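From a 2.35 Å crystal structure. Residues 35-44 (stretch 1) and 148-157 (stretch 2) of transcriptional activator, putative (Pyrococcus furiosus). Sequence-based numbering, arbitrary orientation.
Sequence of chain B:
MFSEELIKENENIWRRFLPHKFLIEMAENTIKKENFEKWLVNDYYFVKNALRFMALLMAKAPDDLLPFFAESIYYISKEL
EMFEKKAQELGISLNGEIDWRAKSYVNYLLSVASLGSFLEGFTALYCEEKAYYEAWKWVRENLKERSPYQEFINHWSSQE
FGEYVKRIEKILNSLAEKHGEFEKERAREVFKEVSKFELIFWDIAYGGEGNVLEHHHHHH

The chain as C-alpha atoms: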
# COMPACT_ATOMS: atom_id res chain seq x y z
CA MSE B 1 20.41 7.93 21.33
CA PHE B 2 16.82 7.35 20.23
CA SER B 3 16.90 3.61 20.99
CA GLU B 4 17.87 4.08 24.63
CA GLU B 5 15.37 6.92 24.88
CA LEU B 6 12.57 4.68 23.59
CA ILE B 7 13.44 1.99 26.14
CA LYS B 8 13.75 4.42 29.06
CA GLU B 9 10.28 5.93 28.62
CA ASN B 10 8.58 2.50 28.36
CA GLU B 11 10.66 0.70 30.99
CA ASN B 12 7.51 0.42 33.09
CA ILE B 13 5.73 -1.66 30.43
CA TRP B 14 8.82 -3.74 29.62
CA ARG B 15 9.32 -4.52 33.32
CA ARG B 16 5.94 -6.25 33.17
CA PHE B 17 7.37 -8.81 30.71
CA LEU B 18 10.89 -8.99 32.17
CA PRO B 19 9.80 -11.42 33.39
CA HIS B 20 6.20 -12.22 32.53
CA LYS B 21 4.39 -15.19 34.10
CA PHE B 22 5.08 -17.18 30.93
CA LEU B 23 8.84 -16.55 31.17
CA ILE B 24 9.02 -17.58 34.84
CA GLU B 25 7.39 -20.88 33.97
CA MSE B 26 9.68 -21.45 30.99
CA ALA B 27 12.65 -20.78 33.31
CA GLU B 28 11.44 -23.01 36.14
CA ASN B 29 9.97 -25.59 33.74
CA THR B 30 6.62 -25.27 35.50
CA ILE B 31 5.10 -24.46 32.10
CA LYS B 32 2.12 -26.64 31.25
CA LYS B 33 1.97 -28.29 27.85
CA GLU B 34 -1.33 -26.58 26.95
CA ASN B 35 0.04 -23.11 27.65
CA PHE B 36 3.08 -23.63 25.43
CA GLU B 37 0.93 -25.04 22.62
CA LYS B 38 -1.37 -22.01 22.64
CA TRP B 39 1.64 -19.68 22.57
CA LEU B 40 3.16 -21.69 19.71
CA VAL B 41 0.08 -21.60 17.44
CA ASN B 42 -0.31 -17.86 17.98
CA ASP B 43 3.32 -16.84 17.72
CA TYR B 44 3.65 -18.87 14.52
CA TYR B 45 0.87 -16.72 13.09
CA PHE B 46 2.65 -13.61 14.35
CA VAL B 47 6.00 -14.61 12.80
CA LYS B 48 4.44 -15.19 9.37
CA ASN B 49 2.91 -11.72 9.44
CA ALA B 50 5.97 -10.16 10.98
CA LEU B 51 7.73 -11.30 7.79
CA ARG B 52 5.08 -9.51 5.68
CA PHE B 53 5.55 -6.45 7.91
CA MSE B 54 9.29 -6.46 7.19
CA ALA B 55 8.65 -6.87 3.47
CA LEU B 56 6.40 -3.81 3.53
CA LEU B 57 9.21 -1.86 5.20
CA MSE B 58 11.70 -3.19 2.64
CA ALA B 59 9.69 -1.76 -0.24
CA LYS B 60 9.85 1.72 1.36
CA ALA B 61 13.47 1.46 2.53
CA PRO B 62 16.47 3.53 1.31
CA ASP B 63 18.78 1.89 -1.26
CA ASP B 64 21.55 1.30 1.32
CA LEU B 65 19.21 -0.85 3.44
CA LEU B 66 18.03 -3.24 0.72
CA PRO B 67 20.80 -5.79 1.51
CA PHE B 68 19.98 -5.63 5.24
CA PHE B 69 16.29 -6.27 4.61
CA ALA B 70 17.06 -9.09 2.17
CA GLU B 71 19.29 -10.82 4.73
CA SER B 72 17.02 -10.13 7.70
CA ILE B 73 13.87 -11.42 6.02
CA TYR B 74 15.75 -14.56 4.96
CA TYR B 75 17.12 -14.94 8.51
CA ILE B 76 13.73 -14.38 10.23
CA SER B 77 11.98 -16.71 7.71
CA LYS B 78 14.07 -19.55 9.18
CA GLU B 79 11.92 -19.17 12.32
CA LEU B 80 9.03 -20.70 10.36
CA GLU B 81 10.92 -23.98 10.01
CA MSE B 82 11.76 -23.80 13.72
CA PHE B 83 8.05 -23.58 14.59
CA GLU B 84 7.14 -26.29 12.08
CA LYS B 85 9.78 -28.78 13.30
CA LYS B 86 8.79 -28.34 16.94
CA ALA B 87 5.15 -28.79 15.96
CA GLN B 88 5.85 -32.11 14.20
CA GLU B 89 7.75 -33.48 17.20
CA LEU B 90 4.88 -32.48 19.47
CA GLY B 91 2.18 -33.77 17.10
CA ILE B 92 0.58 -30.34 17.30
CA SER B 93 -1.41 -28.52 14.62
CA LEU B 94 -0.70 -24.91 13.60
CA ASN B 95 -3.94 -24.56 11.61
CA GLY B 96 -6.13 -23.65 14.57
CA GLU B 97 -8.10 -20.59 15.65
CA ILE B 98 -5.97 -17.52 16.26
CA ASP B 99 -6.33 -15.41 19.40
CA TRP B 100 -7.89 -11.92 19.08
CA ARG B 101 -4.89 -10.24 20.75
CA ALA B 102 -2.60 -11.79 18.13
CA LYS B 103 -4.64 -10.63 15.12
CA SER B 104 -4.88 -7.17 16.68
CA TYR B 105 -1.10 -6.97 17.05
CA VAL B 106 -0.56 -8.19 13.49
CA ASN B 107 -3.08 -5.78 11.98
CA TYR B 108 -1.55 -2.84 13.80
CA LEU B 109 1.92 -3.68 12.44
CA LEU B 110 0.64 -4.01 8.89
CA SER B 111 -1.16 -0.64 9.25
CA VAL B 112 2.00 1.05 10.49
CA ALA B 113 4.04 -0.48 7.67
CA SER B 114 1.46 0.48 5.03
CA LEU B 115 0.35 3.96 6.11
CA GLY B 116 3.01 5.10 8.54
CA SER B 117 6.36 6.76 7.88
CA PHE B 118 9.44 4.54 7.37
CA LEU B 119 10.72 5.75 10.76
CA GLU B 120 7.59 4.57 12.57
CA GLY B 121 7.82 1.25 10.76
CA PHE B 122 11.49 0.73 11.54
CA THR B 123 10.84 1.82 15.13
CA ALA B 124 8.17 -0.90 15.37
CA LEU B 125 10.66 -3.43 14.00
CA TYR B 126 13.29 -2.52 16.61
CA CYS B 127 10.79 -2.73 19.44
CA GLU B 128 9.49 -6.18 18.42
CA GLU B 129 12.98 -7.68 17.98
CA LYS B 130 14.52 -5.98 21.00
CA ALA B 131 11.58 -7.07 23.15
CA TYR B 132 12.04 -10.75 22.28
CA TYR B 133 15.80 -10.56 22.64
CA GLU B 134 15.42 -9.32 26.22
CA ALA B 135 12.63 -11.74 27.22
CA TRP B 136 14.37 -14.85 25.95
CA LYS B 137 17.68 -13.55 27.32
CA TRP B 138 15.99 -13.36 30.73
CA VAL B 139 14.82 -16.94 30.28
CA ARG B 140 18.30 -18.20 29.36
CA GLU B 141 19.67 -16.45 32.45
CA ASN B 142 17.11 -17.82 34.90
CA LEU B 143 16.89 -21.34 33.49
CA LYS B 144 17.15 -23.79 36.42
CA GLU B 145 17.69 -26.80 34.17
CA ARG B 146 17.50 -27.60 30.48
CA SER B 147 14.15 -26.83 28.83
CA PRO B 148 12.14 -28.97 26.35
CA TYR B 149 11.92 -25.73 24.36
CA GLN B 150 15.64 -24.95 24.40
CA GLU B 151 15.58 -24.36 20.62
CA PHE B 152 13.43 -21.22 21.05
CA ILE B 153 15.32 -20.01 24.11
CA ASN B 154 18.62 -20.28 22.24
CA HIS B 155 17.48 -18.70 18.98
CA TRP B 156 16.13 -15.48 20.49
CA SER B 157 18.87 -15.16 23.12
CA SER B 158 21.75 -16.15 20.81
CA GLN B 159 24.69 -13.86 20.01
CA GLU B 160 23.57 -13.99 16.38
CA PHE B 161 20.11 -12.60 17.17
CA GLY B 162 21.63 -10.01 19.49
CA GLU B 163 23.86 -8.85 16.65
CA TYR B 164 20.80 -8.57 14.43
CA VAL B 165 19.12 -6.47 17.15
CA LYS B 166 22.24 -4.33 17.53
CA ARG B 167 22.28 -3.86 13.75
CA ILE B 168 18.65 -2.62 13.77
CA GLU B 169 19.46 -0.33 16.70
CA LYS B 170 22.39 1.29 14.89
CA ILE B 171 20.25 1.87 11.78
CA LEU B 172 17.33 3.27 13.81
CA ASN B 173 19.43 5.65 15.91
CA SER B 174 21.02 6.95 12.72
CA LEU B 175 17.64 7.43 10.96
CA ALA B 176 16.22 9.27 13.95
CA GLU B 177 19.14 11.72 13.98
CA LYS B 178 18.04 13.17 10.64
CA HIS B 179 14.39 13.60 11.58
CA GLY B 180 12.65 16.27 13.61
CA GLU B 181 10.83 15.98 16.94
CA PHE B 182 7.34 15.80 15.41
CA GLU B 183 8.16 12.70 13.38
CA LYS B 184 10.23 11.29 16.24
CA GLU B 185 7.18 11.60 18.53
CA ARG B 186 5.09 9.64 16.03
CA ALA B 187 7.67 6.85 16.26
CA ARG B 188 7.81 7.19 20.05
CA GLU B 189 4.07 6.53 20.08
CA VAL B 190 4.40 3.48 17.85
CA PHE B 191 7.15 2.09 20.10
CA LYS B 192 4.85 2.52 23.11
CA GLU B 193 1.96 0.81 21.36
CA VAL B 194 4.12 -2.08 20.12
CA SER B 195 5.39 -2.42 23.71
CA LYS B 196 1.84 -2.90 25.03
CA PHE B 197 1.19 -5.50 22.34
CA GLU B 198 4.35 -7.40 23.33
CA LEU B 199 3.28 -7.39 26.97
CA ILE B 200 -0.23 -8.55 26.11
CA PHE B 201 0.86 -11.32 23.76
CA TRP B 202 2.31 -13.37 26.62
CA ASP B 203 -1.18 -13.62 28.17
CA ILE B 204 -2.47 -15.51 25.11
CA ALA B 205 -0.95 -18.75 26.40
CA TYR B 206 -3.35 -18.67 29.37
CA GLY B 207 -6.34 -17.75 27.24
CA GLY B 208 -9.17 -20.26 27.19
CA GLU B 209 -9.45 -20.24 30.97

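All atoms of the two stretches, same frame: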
# COMPACT_ATOMS: atom_id res chain seq x y z
N ASN B 35 -0.32 -24.52 27.71
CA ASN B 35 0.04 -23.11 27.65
C ASN B 35 1.08 -22.86 26.57
O ASN B 35 1.00 -21.87 25.84
CB ASN B 35 0.50 -22.62 29.02
CG ASN B 35 -0.58 -22.76 30.08
OD1 ASN B 35 -0.31 -23.17 31.21
ND2 ASN B 35 -1.82 -22.44 29.72
N PHE B 36 2.05 -23.77 26.44
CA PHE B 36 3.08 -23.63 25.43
C PHE B 36 2.47 -23.82 24.04
O PHE B 36 2.84 -23.11 23.10
CB PHE B 36 4.21 -24.65 25.63
CG PHE B 36 5.25 -24.59 24.55
CD1 PHE B 36 6.24 -23.62 24.58
CD2 PHE B 36 5.19 -25.46 23.46
CE1 PHE B 36 7.15 -23.50 23.54
CE2 PHE B 36 6.09 -25.35 22.41
CZ PHE B 36 7.08 -24.36 22.45
N GLU B 37 1.56 -24.78 23.91
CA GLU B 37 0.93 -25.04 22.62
C GLU B 37 0.17 -23.82 22.11
O GLU B 37 0.28 -23.46 20.94
CB GLU B 37 -0.00 -26.25 22.70
CG GLU B 37 -0.76 -26.51 21.40
CD GLU B 37 -1.43 -27.89 21.34
OE1 GLU B 37 -0.92 -28.86 21.95
OE2 GLU B 37 -2.46 -28.00 20.64
N LYS B 38 -0.59 -23.19 23.00
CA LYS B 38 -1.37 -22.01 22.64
C LYS B 38 -0.43 -20.88 22.21
O LYS B 38 -0.70 -20.18 21.23
CB LYS B 38 -2.26 -21.58 23.81
CG LYS B 38 -3.24 -20.48 23.46
CD LYS B 38 -4.39 -20.43 24.45
CE LYS B 38 -5.28 -21.66 24.33
NZ LYS B 38 -5.91 -21.74 22.98
N TRP B 39 0.68 -20.71 22.92
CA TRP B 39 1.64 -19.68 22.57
C TRP B 39 2.24 -19.97 21.20
O TRP B 39 2.41 -19.06 20.39
CB TRP B 39 2.76 -19.55 23.60
CG TRP B 39 3.90 -18.68 23.10
CD1 TRP B 39 3.94 -17.32 23.11
CD2 TRP B 39 5.08 -19.12 22.42
NE1 TRP B 39 5.07 -16.88 22.47
CE2 TRP B 39 5.79 -17.96 22.04
CE3 TRP B 39 5.61 -20.38 22.10
CZ2 TRP B 39 7.01 -18.02 21.33
CZ3 TRP B 39 6.82 -20.44 21.39
CH2 TRP B 39 7.50 -19.27 21.02
N LEU B 40 2.56 -21.24 20.95
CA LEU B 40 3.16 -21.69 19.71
C LEU B 40 2.28 -21.37 18.49
O LEU B 40 2.74 -20.73 17.55
CB LEU B 40 3.43 -23.19 19.78
CG LEU B 40 4.33 -23.80 18.70
CD1 LEU B 40 5.78 -23.49 19.01
CD2 LEU B 40 4.12 -25.29 18.65
N VAL B 41 1.03 -21.82 18.53
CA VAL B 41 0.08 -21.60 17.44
C VAL B 41 -0.07 -20.11 17.13
O VAL B 41 -0.10 -19.70 15.97
CB VAL B 41 -1.32 -22.17 17.81
CG1 VAL B 41 -2.35 -21.79 16.79
CG2 VAL B 41 -1.24 -23.71 17.93
N ASN B 42 -0.14 -19.29 18.17
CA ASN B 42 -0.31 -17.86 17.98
C ASN B 42 0.96 -17.12 17.58
O ASN B 42 0.91 -16.18 16.79
CB ASN B 42 -0.94 -17.23 19.22
CG ASN B 42 -2.40 -17.57 19.34
OD1 ASN B 42 -3.26 -16.84 18.84
ND2 ASN B 42 -2.69 -18.68 20.00
N ASP B 43 2.10 -17.53 18.11
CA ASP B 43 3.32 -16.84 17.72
C ASP B 43 3.71 -17.21 16.29
O ASP B 43 4.31 -16.41 15.58
CB ASP B 43 4.46 -17.13 18.69
CG ASP B 43 5.44 -15.98 18.76
OD1 ASP B 43 5.03 -14.86 19.13
OD2 ASP B 43 6.62 -16.20 18.43
N TYR B 44 3.36 -18.42 15.87
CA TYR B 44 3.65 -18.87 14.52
C TYR B 44 2.92 -17.96 13.53
O TYR B 44 3.46 -17.59 12.49
CB TYR B 44 3.20 -20.32 14.34
CG TYR B 44 3.41 -20.87 12.96
CD1 TYR B 44 4.70 -21.05 12.47
CD2 TYR B 44 2.34 -21.25 12.17
CE1 TYR B 44 4.91 -21.61 11.21
CE2 TYR B 44 2.53 -21.80 10.91
CZ TYR B 44 3.82 -21.98 10.44
OH TYR B 44 4.01 -22.55 9.21
N PRO B 148 12.59 -28.16 27.48
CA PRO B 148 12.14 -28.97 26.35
C PRO B 148 11.98 -28.04 25.15
O PRO B 148 11.74 -28.48 24.03
CB PRO B 148 10.77 -29.46 26.81
CG PRO B 148 10.80 -29.37 28.29
CD PRO B 148 11.54 -28.09 28.51
N TYR B 149 12.08 -26.74 25.41
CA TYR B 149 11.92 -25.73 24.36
C TYR B 149 13.20 -24.92 24.23
O TYR B 149 13.17 -23.74 23.90
CB TYR B 149 10.76 -24.79 24.71
CG TYR B 149 9.56 -25.53 25.24
CD1 TYR B 149 8.86 -26.42 24.44
CD2 TYR B 149 9.16 -25.37 26.57
CE1 TYR B 149 7.78 -27.14 24.94
CE2 TYR B 149 8.08 -26.09 27.08
CZ TYR B 149 7.40 -26.97 26.25
OH TYR B 149 6.35 -27.70 26.74
N GLN B 150 14.33 -25.59 24.47
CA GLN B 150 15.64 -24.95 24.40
C GLN B 150 15.90 -24.29 23.04
O GLN B 150 16.54 -23.24 22.98
CB GLN B 150 16.72 -25.98 24.72
CG GLN B 150 18.08 -25.38 24.97
CD GLN B 150 18.10 -24.47 26.17
OE1 GLN B 150 17.50 -24.78 27.20
NE2 GLN B 150 18.80 -23.35 26.05
N GLU B 151 15.39 -24.89 21.97
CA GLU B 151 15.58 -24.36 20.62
C GLU B 151 15.17 -22.89 20.55
O GLU B 151 15.94 -22.05 20.07
CB GLU B 151 14.76 -25.16 19.59
CG GLU B 151 14.93 -26.67 19.68
CD GLU B 151 13.69 -27.36 20.23
OE1 GLU B 151 13.29 -27.07 21.39
OE2 GLU B 151 13.11 -28.20 19.50
N PHE B 152 13.97 -22.59 21.04
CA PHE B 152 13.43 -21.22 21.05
C PHE B 152 14.21 -20.29 21.97
O PHE B 152 14.47 -19.14 21.61
CB PHE B 152 11.97 -21.22 21.47
CG PHE B 152 11.09 -22.00 20.55
CD1 PHE B 152 10.45 -21.38 19.50
CD2 PHE B 152 10.95 -23.37 20.71
CE1 PHE B 152 9.67 -22.11 18.61
CE2 PHE B 152 10.18 -24.11 19.83
CZ PHE B 152 9.54 -23.48 18.78
N ILE B 153 14.57 -20.79 23.14
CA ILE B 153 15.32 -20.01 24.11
C ILE B 153 16.65 -19.58 23.51
O ILE B 153 17.05 -18.43 23.62
CB ILE B 153 15.57 -20.80 25.39
CG1 ILE B 153 14.25 -21.28 25.97
CG2 ILE B 153 16.27 -19.92 26.42
CD1 ILE B 153 14.42 -22.20 27.14
N ASN B 154 17.33 -20.53 22.86
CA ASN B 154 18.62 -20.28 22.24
C ASN B 154 18.55 -19.34 21.05
O ASN B 154 19.36 -18.43 20.94
CB ASN B 154 19.29 -21.59 21.79
CG ASN B 154 19.84 -22.40 22.96
OD1 ASN B 154 20.15 -21.86 24.03
ND2 ASN B 154 19.95 -23.71 22.76
N HIS B 155 17.59 -19.55 20.16
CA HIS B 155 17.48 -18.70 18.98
C HIS B 155 17.31 -17.21 19.30
O HIS B 155 18.07 -16.38 18.80
CB HIS B 155 16.36 -19.16 18.04
CG HIS B 155 16.15 -18.24 16.88
ND1 HIS B 155 15.04 -17.43 16.77
CD2 HIS B 155 16.95 -17.91 15.85
CE1 HIS B 155 15.18 -16.64 15.73
NE2 HIS B 155 16.33 -16.90 15.15
N TRP B 156 16.36 -16.88 20.17
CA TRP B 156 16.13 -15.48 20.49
C TRP B 156 17.10 -14.83 21.47
O TRP B 156 17.15 -13.60 21.59
CB TRP B 156 14.68 -15.26 20.93
CG TRP B 156 13.74 -15.32 19.78
CD1 TRP B 156 13.81 -14.58 18.63
CD2 TRP B 156 12.58 -16.13 19.66
NE1 TRP B 156 12.76 -14.89 17.80
CE2 TRP B 156 11.99 -15.85 18.42
CE3 TRP B 156 11.98 -17.08 20.49
CZ2 TRP B 156 10.82 -16.47 17.98
CZ3 TRP B 156 10.83 -17.70 20.07
CH2 TRP B 156 10.26 -17.40 18.82
N SER B 157 17.88 -15.65 22.17
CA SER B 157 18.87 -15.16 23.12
C SER B 157 20.29 -15.29 22.58
O SER B 157 21.24 -14.78 23.18
CB SER B 157 18.76 -15.92 24.45
OG SER B 157 19.16 -17.27 24.30

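Packing of helix 35-44 against stretch 2, residues 148-157, is carried by aromatic side chains, with no hydrogen bond passing between the two. The helix axes come no closer than 14.0 Å and run at 47° to each other, so the backbones stay well apart (Phe36 CA to Tyr149 CA, 9.1 Å; Leu40 CA to Phe152 CA, 10.4 Å) and side chains, mostly large aromatic rings, fill the gap. Together the stretches bury 293 Å² of surface.

Pro148 opens stretch 2 in a loop, exposed and out of reach of the first helix. Tyr149 follows at the N-cap position, and Tyr149 O accepts weak hydrogen bonds from Phe152 N (3.2 Å) and from Ile153 N (3.4 Å). Its CA-to-CB bond points toward stretch 1, and with chi1 in the m well its ring lies face-to-face on that of Phe36: the planes are only 12° apart, the centroids 3.7 Å, and Tyr149 CD1 sits 3.4 Å from Phe36 CZ. Two flat rings suit this place because they can meet over a broad area; Phe36, with chi1 t, has the largest covered area of any residue in the contact.

Gln150 and Glu151 begin the helix without touching stretch 1. Gln150 NE2 instead donates to Asn154 OD1 (2.9 Å), a side-chain bond spanning one helical turn, whereas the carboxylate of Glu151 is hydrogen-bonded elsewhere in the structure.

Phe152 is the hub, meeting three residues of the first helix. Its chi1 is m, and its CA-to-CB bond points toward stretch 1. Phe36 directs its edge at the Phe152 face, with planes at 71° and centroids 5.9 Å apart; the closest atoms are Phe36 CZ and Phe152 CE2, at 4.1 Å. The six-membered ring of Trp39 makes a second, offset edge-to-face pair, its plane at 84° to that of Phe152, with Trp39 CH2 3.9 Å from Phe152 CD1. Leu40 starts sideways, but the end of its side chain comes nearer, bringing CD1 to 3.8 Å from Phe152 CZ. A buried phenylalanine fits here: its ring offers an apolar surface to all three neighbours and leaves no polar group to satisfy.

Ile153, Asn154 and His155 carry the helix onward with their side chains out of reach of stretch 1.

Trp156, one turn after Phe152, extends the contact with its six-membered ring. Trp156 CZ3 lies 3.8 Å from Trp39 CH2, and the two indoles touch at their edges, Trp156 CZ3 lying near the Trp39 plane and Trp39 CH2 near the Trp156 plane, although the planes themselves are almost perpendicular. Both NE1 atoms are hydrogen-bonded elsewhere in the structure, so these buried tryptophans keep their polar groups satisfied while contributing carbon to the interface. Asp43, one turn beyond Trp39, also points its CA-to-CB bond toward stretch 2; its OD2 approaches Trp156 CH2 to 3.9 Å, a simple contact with a ring carbon. Ser157 closes the stretch out of reach, its OG bonded to the backbone O of Ile153 (2.5 Å).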